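Local structure of DNA gyrase, B subunit, truncated (Myxococcus xanthus, 3CWV) at residues 52-57 against 186-191; 232-237 against 326-331; 243-248 against 294-299. The protein probably takes part, as a GyrB-family type II topoisomerase subunit, in the ATP-dependent breakage, passage and rejoining of double-stranded DNA. All coordinates share one frame; numbering follows the deposited sequence.

Interaction 1 (52-57 against 186-191); sequences RDVVLE and PGLRVS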
loop_
_atom_site.group_PDB
_atom_site.type_symbol
_atom_site.label_atom_id
_atom_site.label_comp_id
_atom_site.label_asym_id
_atom_site.label_seq_id
_atom_site.Cartn_x
_atom_site.Cartn_y
_atom_site.Cartn_z
ATOM N N ARG A 52 10.120 7.249 6.853
ATOM C CA ARG A 52 9.395 7.324 8.115
ATOM C C ARG A 52 8.165 8.229 8.070
ATOM O O ARG A 52 7.336 8.158 8.976
ATOM C CB ARG A 52 10.320 7.831 9.223
ATOM C CG ARG A 52 11.476 6.846 9.533
ATOM C CD ARG A 52 12.461 7.473 10.532
ATOM N NE ARG A 52 13.637 6.615 10.712
ATOM C CZ ARG A 52 14.860 7.055 10.999
ATOM N NH1 ARG A 52 15.091 8.357 11.136
ATOM N NH2 ARG A 52 15.859 6.188 11.139
ATOM N N ASP A 53 8.085 9.112 7.069
ATOM C CA ASP A 53 6.984 10.103 6.975
ATOM C C ASP A 53 6.555 10.283 5.523
ATOM O O ASP A 53 7.406 10.385 4.633
ATOM C CB ASP A 53 7.367 11.486 7.522
ATOM C CG ASP A 53 8.020 11.421 8.882
ATOM O OD1 ASP A 53 7.319 11.645 9.881
ATOM O OD2 ASP A 53 9.232 11.123 8.938
ATOM N N VAL A 54 5.238 10.338 5.305
ATOM C CA VAL A 54 4.643 10.578 3.986
ATOM C C VAL A 54 3.508 11.576 4.182
ATOM O O VAL A 54 2.647 11.368 5.054
ATOM C CB VAL A 54 4.019 9.261 3.398
ATOM C CG1 VAL A 54 3.329 9.542 2.037
ATOM C CG2 VAL A 54 5.059 8.184 3.256
ATOM N N VAL A 55 3.509 12.652 3.401
ATOM C CA VAL A 55 2.434 13.653 3.422
ATOM C C VAL A 55 1.815 13.805 2.030
ATOM O O VAL A 55 2.509 14.126 1.071
ATOM C CB VAL A 55 2.953 15.018 3.836
ATOM C CG1 VAL A 55 1.773 16.022 4.008
ATOM C CG2 VAL A 55 3.736 14.891 5.151
ATOM N N LEU A 56 0.505 13.599 1.940
ATOM C CA LEU A 56 -0.235 13.785 0.703
ATOM C C LEU A 56 -1.090 15.049 0.844
ATOM O O LEU A 56 -1.824 15.242 1.833
ATOM C CB LEU A 56 -1.111 12.561 0.403
ATOM C CG LEU A 56 -1.982 12.697 -0.846
ATOM C CD1 LEU A 56 -1.056 12.720 -2.083
ATOM C CD2 LEU A 56 -3.007 11.573 -0.985
ATOM N N GLU A 57 -1.009 15.906 -0.153
ATOM C CA GLU A 57 -1.680 17.196 -0.079
ATOM C C GLU A 57 -2.487 17.409 -1.351
ATOM O O GLU A 57 -1.977 17.261 -2.469
ATOM C CB GLU A 57 -0.616 18.269 0.085
ATOM C CG GLU A 57 -1.068 19.630 0.435
ATOM C CD GLU A 57 0.133 20.508 0.758
ATOM O OE1 GLU A 57 0.564 21.285 -0.125
ATOM O OE2 GLU A 57 0.667 20.385 1.884
ATOM N N PRO A 186 3.357 -0.639 9.165
ATOM C CA PRO A 186 3.160 -0.251 10.564
ATOM C C PRO A 186 4.289 0.600 11.084
ATOM O O PRO A 186 5.457 0.249 10.893
ATOM C CB PRO A 186 3.120 -1.590 11.330
ATOM C CG PRO A 186 3.268 -2.666 10.342
ATOM C CD PRO A 186 3.285 -2.093 8.943
ATOM N N GLY A 187 3.952 1.720 11.713
ATOM C CA GLY A 187 4.966 2.649 12.185
ATOM C C GLY A 187 5.212 3.812 11.234
ATOM O O GLY A 187 5.685 4.858 11.657
ATOM N N LEU A 188 4.894 3.638 9.955
ATOM C CA LEU A 188 4.954 4.749 9.001
ATOM C C LEU A 188 3.945 5.849 9.408
ATOM O O LEU A 188 2.782 5.545 9.681
ATOM C CB LEU A 188 4.575 4.252 7.597
ATOM C CG LEU A 188 4.593 5.290 6.470
ATOM C CD1 LEU A 188 5.986 5.921 6.319
ATOM C CD2 LEU A 188 4.114 4.675 5.142
ATOM N N ARG A 189 4.401 7.102 9.468
ATOM C CA ARG A 189 3.517 8.271 9.669
ATOM C C ARG A 189 2.991 8.778 8.336
ATOM O O ARG A 189 3.775 9.162 7.462
ATOM C CB ARG A 189 4.278 9.394 10.392
ATOM C CG ARG A 189 4.694 8.963 11.793
ATOM C CD ARG A 189 5.494 9.996 12.516
ATOM N NE ARG A 189 5.756 9.540 13.884
ATOM C CZ ARG A 189 4.893 9.633 14.900
ATOM N NH1 ARG A 189 3.687 10.181 14.724
ATOM N NH2 ARG A 189 5.241 9.173 16.102
ATOM N N VAL A 190 1.670 8.737 8.146
ATOM C CA VAL A 190 1.118 9.132 6.861
ATOM C C VAL A 190 0.107 10.228 7.145
ATOM O O VAL A 190 -0.727 10.056 8.023
ATOM C CB VAL A 190 0.330 7.997 6.173
ATOM C CG1 VAL A 190 -0.197 8.482 4.821
ATOM C CG2 VAL A 190 1.205 6.743 5.976
ATOM N N SER A 191 0.192 11.342 6.417
ATOM C CA SER A 191 -0.717 12.463 6.627
ATOM C C SER A 191 -1.442 12.821 5.336
ATOM O O SER A 191 -0.877 12.726 4.238
ATOM C CB SER A 191 0.060 13.688 7.111
ATOM O OG SER A 191 0.618 13.441 8.397
HETATM O O HOH W 1 7.602 6.476 11.110
HETATM O O HOH W 2 3.046 12.373 8.137
#
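V54 and V190 sit side by side on two neighbouring strands that run parallel, 8° apart in direction. Four backbone hydrogen bonds join the two segments. R189 N donates to R52 O at 3.2 Å, the longest of the four. V54 N then donates to R189 O at 2.9 Å, and S191 N to V54 O at 2.8 Å. L56 N follows with an almost straight bond to S191 O, N-H...O 179°, and the row runs on to A193.

The tight side is the face that carries V54, L56 and V190. L188, just before its strand, reaches under the same face. Its CG is anti to the backbone N (chi1 -180°), and its branch CD1 meets V54 CG2 at 3.9 Å. CD1 also lies against the backbone carbonyl of R52. C178 and L181 of helix 171-184 cover this face.

The other face is looser toward its R52 end. D53 and R189 lie alongside each other and point the same way. D53 OD1 touches only the aliphatic part of the arginine, 3.6 Å from R189 CD, and stays 4.8 Å from R189 NE. The polar partner of D53 OD2 is T69 on the next strand. Water fills in here: one molecule donates to both R52 O and G187 O, and another links S191 OG, at 2.7 Å, to V54 O.

Strands 53-58 and 189-194 form the parallel pair in an otherwise antiparallel eight-stranded sheet backed by helices, consistent with the GHKL ATPase fold of GyrB.

Interaction 2 (232-237 against 326-331); sequences FTWDGL and PGLEEA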
loop_
_atom_site.group_PDB
_atom_site.type_symbol
_atom_site.label_atom_id
_atom_site.label_comp_id
_atom_site.label_asym_id
_atom_site.label_seq_id
_atom_site.Cartn_x
_atom_site.Cartn_y
_atom_site.Cartn_z
ATOM N N PHE A 232 5.293 -12.551 10.473
ATOM C CA PHE A 232 6.509 -13.357 10.308
ATOM C C PHE A 232 7.064 -13.242 8.896
ATOM O O PHE A 232 6.408 -12.698 8.013
ATOM C CB PHE A 232 6.240 -14.827 10.660
ATOM C CG PHE A 232 5.291 -15.523 9.714
ATOM C CD1 PHE A 232 5.776 -16.370 8.726
ATOM C CD2 PHE A 232 3.926 -15.352 9.826
ATOM C CE1 PHE A 232 4.912 -16.999 7.853
ATOM C CE2 PHE A 232 3.059 -15.992 8.967
ATOM C CZ PHE A 232 3.555 -16.813 7.977
ATOM N N THR A 233 8.274 -13.755 8.693
ATOM C CA THR A 233 8.946 -13.678 7.398
ATOM C C THR A 233 9.301 -15.089 6.918
ATOM O O THR A 233 9.740 -15.943 7.704
ATOM C CB THR A 233 10.173 -12.762 7.471
ATOM O OG1 THR A 233 9.743 -11.433 7.803
ATOM C CG2 THR A 233 10.918 -12.702 6.136
ATOM N N TRP A 234 9.045 -15.343 5.643
ATOM C CA TRP A 234 9.397 -16.614 5.019
ATOM C C TRP A 234 10.040 -16.323 3.693
ATOM O O TRP A 234 9.463 -15.608 2.862
ATOM C CB TRP A 234 8.170 -17.488 4.781
ATOM C CG TRP A 234 8.474 -18.711 3.959
ATOM C CD1 TRP A 234 9.088 -19.864 4.394
ATOM C CD2 TRP A 234 8.155 -18.928 2.575
ATOM N NE1 TRP A 234 9.190 -20.764 3.361
ATOM C CE2 TRP A 234 8.621 -20.223 2.235
ATOM C CE3 TRP A 234 7.530 -18.154 1.587
ATOM C CZ2 TRP A 234 8.479 -20.763 0.941
ATOM C CZ3 TRP A 234 7.381 -18.693 0.300
ATOM C CH2 TRP A 234 7.850 -19.988 -0.007
ATOM N N ASP A 235 11.249 -16.856 3.501
ATOM C CA ASP A 235 11.966 -16.681 2.265
ATOM C C ASP A 235 11.962 -15.221 1.792
ATOM O O ASP A 235 11.731 -14.964 0.617
ATOM C CB ASP A 235 11.366 -17.582 1.166
ATOM C CG ASP A 235 12.393 -17.993 0.157
ATOM O OD1 ASP A 235 13.545 -18.258 0.583
ATOM O OD2 ASP A 235 12.071 -18.034 -1.050
ATOM N N GLY A 236 12.218 -14.277 2.704
ATOM C CA GLY A 236 12.315 -12.860 2.343
ATOM C C GLY A 236 10.989 -12.107 2.254
ATOM O O GLY A 236 10.973 -10.902 1.953
ATOM N N LEU A 237 9.893 -12.819 2.531
ATOM C CA LEU A 237 8.527 -12.319 2.376
ATOM C C LEU A 237 7.911 -12.134 3.751
ATOM O O LEU A 237 7.866 -13.088 4.530
ATOM C CB LEU A 237 7.672 -13.344 1.614
ATOM C CG LEU A 237 8.019 -13.635 0.149
ATOM C CD1 LEU A 237 6.927 -14.448 -0.485
ATOM C CD2 LEU A 237 8.218 -12.344 -0.624
ATOM N N PRO A 326 4.713 -19.933 -5.494
ATOM C CA PRO A 326 4.869 -21.364 -5.202
ATOM C C PRO A 326 5.418 -21.543 -3.802
ATOM O O PRO A 326 6.349 -20.831 -3.442
ATOM C CB PRO A 326 5.925 -21.809 -6.222
ATOM C CG PRO A 326 5.817 -20.781 -7.346
ATOM C CD PRO A 326 5.492 -19.506 -6.675
ATOM N N GLY A 327 4.848 -22.471 -3.022
ATOM C CA GLY A 327 5.355 -22.768 -1.678
ATOM C C GLY A 327 4.792 -21.866 -0.579
ATOM O O GLY A 327 4.801 -22.246 0.597
ATOM N N LEU A 328 4.296 -20.677 -0.951
ATOM C CA LEU A 328 3.824 -19.698 0.044
ATOM C C LEU A 328 2.655 -20.219 0.892
ATOM O O LEU A 328 2.655 -20.074 2.105
ATOM C CB LEU A 328 3.402 -18.351 -0.609
ATOM C CG LEU A 328 2.920 -17.290 0.407
ATOM C CD1 LEU A 328 4.012 -16.991 1.420
ATOM C CD2 LEU A 328 2.489 -15.975 -0.269
ATOM N N GLU A 329 1.652 -20.804 0.249
ATOM C CA GLU A 329 0.496 -21.282 0.985
ATOM C C GLU A 329 0.863 -22.314 2.053
ATOM O O GLU A 329 0.373 -22.259 3.196
ATOM C CB GLU A 329 -0.523 -21.889 0.027
ATOM C CG GLU A 329 -1.638 -22.608 0.767
ATOM C CD GLU A 329 -2.625 -23.302 -0.158
ATOM O OE1 GLU A 329 -2.793 -22.862 -1.317
ATOM O OE2 GLU A 329 -3.235 -24.289 0.292
ATOM N N GLU A 330 1.701 -23.277 1.676
ATOM C CA GLU A 330 2.115 -24.309 2.624
ATOM C C GLU A 330 3.038 -23.770 3.699
ATOM O O GLU A 330 2.935 -24.188 4.841
ATOM C CB GLU A 330 2.752 -25.505 1.924
ATOM C CG GLU A 330 1.781 -26.651 1.737
ATOM C CD GLU A 330 1.152 -27.091 3.057
ATOM O OE1 GLU A 330 -0.090 -27.080 3.145
ATOM O OE2 GLU A 330 1.901 -27.427 4.000
ATOM N N ALA A 331 3.934 -22.856 3.334
ATOM C CA ALA A 331 4.815 -22.186 4.315
ATOM C C ALA A 331 4.045 -21.447 5.398
ATOM O O ALA A 331 4.427 -21.502 6.571
ATOM C CB ALA A 331 5.746 -21.231 3.635
#
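W234 lays its indole against A331 and L328 in the first turn of helix 328-345. W234 opens a type I' beta turn to L237, which links strands 228-234 and 237-245 as a beta-hairpin. CG of W234 is anti to the backbone N (chi1 172°), which points CG out from the hairpin end, and the ring beyond it reaches the helix. A331 CB sits over one face, 3.4 Å from the centroid of the five-membered ring and 10° off its normal, a close CH-pi contact. D235 CB covers the opposite face, so the indole is held between its own turn and the helix.

The side chains of L328 and W234 cross obliquely, and L328 CD1 meets W234 CE3 at 3.7 Å. The same CD1 lies 4.3 Å from L237 CD1, a looser contact. An alanine in place of W234 would probably leave A331 CB and L328 CD1 without their aromatic partner and open a gap between hairpin and helix.

G327, the N-cap residue, passes close to the ring tip, with its C 3.6 Å from W234 CH2. P326 O approaches that same CH2 at the ring edge, 3.8 Å away.

Interaction 3 (243-248 against 294-299); sequences LQWCED and ARVAQG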
loop_
_atom_site.group_PDB
_atom_site.type_symbol
_atom_site.label_atom_id
_atom_site.label_comp_id
_atom_site.label_asym_id
_atom_site.label_seq_id
_atom_site.Cartn_x
_atom_site.Cartn_y
_atom_site.Cartn_z
ATOM N N LEU A 243 -7.112 -11.123 12.713
ATOM C CA LEU A 243 -8.466 -11.676 12.665
ATOM C C LEU A 243 -9.285 -11.179 13.867
ATOM O O LEU A 243 -8.810 -11.179 14.999
ATOM C CB LEU A 243 -8.447 -13.216 12.650
ATOM C CG LEU A 243 -7.684 -13.917 11.510
ATOM C CD1 LEU A 243 -6.272 -14.264 11.965
ATOM C CD2 LEU A 243 -8.411 -15.195 11.116
ATOM N N GLN A 244 -10.523 -10.794 13.609
ATOM C CA GLN A 244 -11.368 -10.216 14.641
ATOM C C GLN A 244 -12.803 -10.659 14.409
ATOM O O GLN A 244 -13.396 -10.326 13.381
ATOM C CB GLN A 244 -11.283 -8.676 14.614
ATOM C CG GLN A 244 -12.228 -7.992 15.616
ATOM C CD GLN A 244 -11.829 -8.285 17.045
ATOM O OE1 GLN A 244 -10.748 -7.914 17.474
ATOM N NE2 GLN A 244 -12.687 -8.990 17.776
ATOM N N TRP A 245 -13.341 -11.417 15.369
ATOM C CA TRP A 245 -14.713 -11.883 15.334
ATOM C C TRP A 245 -15.607 -10.967 16.145
ATOM O O TRP A 245 -15.216 -10.480 17.204
ATOM C CB TRP A 245 -14.825 -13.301 15.884
ATOM C CG TRP A 245 -14.408 -14.370 14.927
ATOM C CD1 TRP A 245 -15.185 -14.979 13.984
ATOM C CD2 TRP A 245 -13.119 -14.974 14.834
ATOM N NE1 TRP A 245 -14.463 -15.934 13.318
ATOM C CE2 TRP A 245 -13.185 -15.943 13.814
ATOM C CE3 TRP A 245 -11.911 -14.785 15.509
ATOM C CZ2 TRP A 245 -12.090 -16.721 13.451
ATOM C CZ3 TRP A 245 -10.822 -15.566 15.148
ATOM C CH2 TRP A 245 -10.923 -16.517 14.126
ATOM N N CYS A 246 -16.801 -10.736 15.614
ATOM C CA CYS A 246 -17.823 -9.922 16.241
ATOM C C CYS A 246 -19.106 -10.734 16.157
ATOM O O CYS A 246 -19.179 -11.693 15.394
ATOM C CB CYS A 246 -17.987 -8.595 15.503
ATOM S SG CYS A 246 -16.498 -7.561 15.495
ATOM N N GLU A 247 -20.121 -10.371 16.931
ATOM C CA GLU A 247 -21.354 -11.147 16.869
ATOM C C GLU A 247 -22.372 -10.551 15.910
ATOM O O GLU A 247 -23.399 -10.004 16.318
ATOM C CB GLU A 247 -21.939 -11.427 18.257
ATOM C CG GLU A 247 -22.063 -10.235 19.163
ATOM C CD GLU A 247 -23.232 -10.379 20.125
ATOM O OE1 GLU A 247 -23.781 -9.337 20.569
ATOM O OE2 GLU A 247 -23.602 -11.543 20.418
ATOM N N ASP A 248 -22.058 -10.660 14.623
ATOM C CA ASP A 248 -22.976 -10.306 13.546
ATOM C C ASP A 248 -22.786 -11.236 12.347
ATOM O O ASP A 248 -22.009 -12.194 12.401
ATOM C CB ASP A 248 -22.855 -8.829 13.146
ATOM C CG ASP A 248 -21.412 -8.382 12.919
ATOM O OD1 ASP A 248 -21.087 -7.233 13.294
ATOM O OD2 ASP A 248 -20.606 -9.168 12.368
ATOM N N ALA A 294 -17.035 -20.500 4.974
ATOM C CA ALA A 294 -18.247 -19.691 5.085
ATOM C C ALA A 294 -18.822 -19.662 6.509
ATOM O O ALA A 294 -19.387 -18.650 6.927
ATOM C CB ALA A 294 -19.299 -20.174 4.103
ATOM N N ARG A 295 -18.684 -20.772 7.236
ATOM C CA ARG A 295 -19.153 -20.855 8.620
ATOM C C ARG A 295 -18.147 -20.205 9.562
ATOM O O ARG A 295 -18.497 -19.318 10.347
ATOM C CB ARG A 295 -19.412 -22.315 9.032
ATOM C CG ARG A 295 -20.800 -22.839 8.652
ATOM N N VAL A 296 -16.892 -20.643 9.470
ATOM C CA VAL A 296 -15.813 -20.102 10.294
ATOM C C VAL A 296 -15.754 -18.576 10.213
ATOM O O VAL A 296 -15.518 -17.912 11.219
ATOM C CB VAL A 296 -14.449 -20.710 9.914
ATOM C CG1 VAL A 296 -13.317 -20.075 10.720
ATOM C CG2 VAL A 296 -14.461 -22.206 10.137
ATOM N N ALA A 297 -16.010 -18.027 9.024
ATOM C CA ALA A 297 -15.865 -16.580 8.768
ATOM C C ALA A 297 -17.065 -15.702 9.136
ATOM O O ALA A 297 -17.026 -14.481 8.928
ATOM C CB ALA A 297 -15.486 -16.342 7.304
ATOM N N GLN A 298 -18.143 -16.309 9.644
ATOM C CA GLN A 298 -19.309 -15.522 10.065
ATOM C C GLN A 298 -18.899 -14.560 11.169
ATOM O O GLN A 298 -18.323 -14.976 12.159
ATOM C CB GLN A 298 -20.446 -16.432 10.521
ATOM C CG GLN A 298 -21.303 -16.920 9.371
ATOM C CD GLN A 298 -21.996 -18.242 9.665
ATOM O OE1 GLN A 298 -22.115 -18.663 10.823
ATOM N NE2 GLN A 298 -22.459 -18.909 8.606
ATOM N N GLY A 299 -19.152 -13.271 10.967
ATOM C CA GLY A 299 -18.727 -12.248 11.920
ATOM C C GLY A 299 -17.235 -11.943 11.947
ATOM O O GLY A 299 -16.786 -11.131 12.758
#
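W245 points its indole N-H at the last turn of helix 293-296, while its backbone runs beside G299. The side chain can be followed outward. CB lies 4.3 Å from G299 O, a loose approach. CG stands beside the backbone N and roughly anti to the carbonyl carbon (chi1 -79°). The ring beyond CG lies with its CD1-NE1 edge toward 294-299. CD1 meets Q298 O at the ring edge, 3.6 Å away. NE1 makes the main polar contact. It donates to V296 O at 3.1 Å, with an N-H...O angle of 174°, and the acceptor lies in the plane of the ring. This bond fixes the rotation of the indole and satisfies a carbonyl at the end of the helix. CE2 flanks the same oxygen. Further out, CZ2 only grazes V296 CG1 at 4.5 Å.

The backbones meet at G299. C246 N donates to G299 O at 2.9 Å, and W245 CA approaches the same oxygen at 3.4 Å as a CA-H...O contact. G299 CA lies 3.3 Å from D248 O, and D248 OD2 also touches that CA. G299 has a positive phi, which favours glycine, and a beta carbon there would clash with C246 O. The chain can therefore pass this close only without a side chain.

L276 of helix 267-284 packs on both W245 and V296, and L280 of that helix adds to V296. L300, at the start of strand 300-307, also touches W245. The contact thus lies where strand 237-245 ends and its sheet neighbour 300-307 begins, with helix 267-284 packed against the tryptophan and helix 293-296 at its indole nitrogen.

From the N terminus, the chain first closes interaction 1, where strand 189-194 returns beside strand 53-58 after 128 intervening residues, completing part of the eight-stranded sheet. The chain then passes helix 208-217 and enters a second, five-stranded sheet. Interaction 2 opens at 232-237 and closes only at 326-331, tying the hairpin end to the long helix 328-345. Interaction 3 is nested within that loop: 243-248 meets 294-299 after helix 267-284. Interactions 2 and 3 share the second sheet through adjacent strands 228-234 and 237-245. Interaction 1 stands in series with both, its centre about 28 Å from that of interaction 2 and about 31 Å from that of interaction 3.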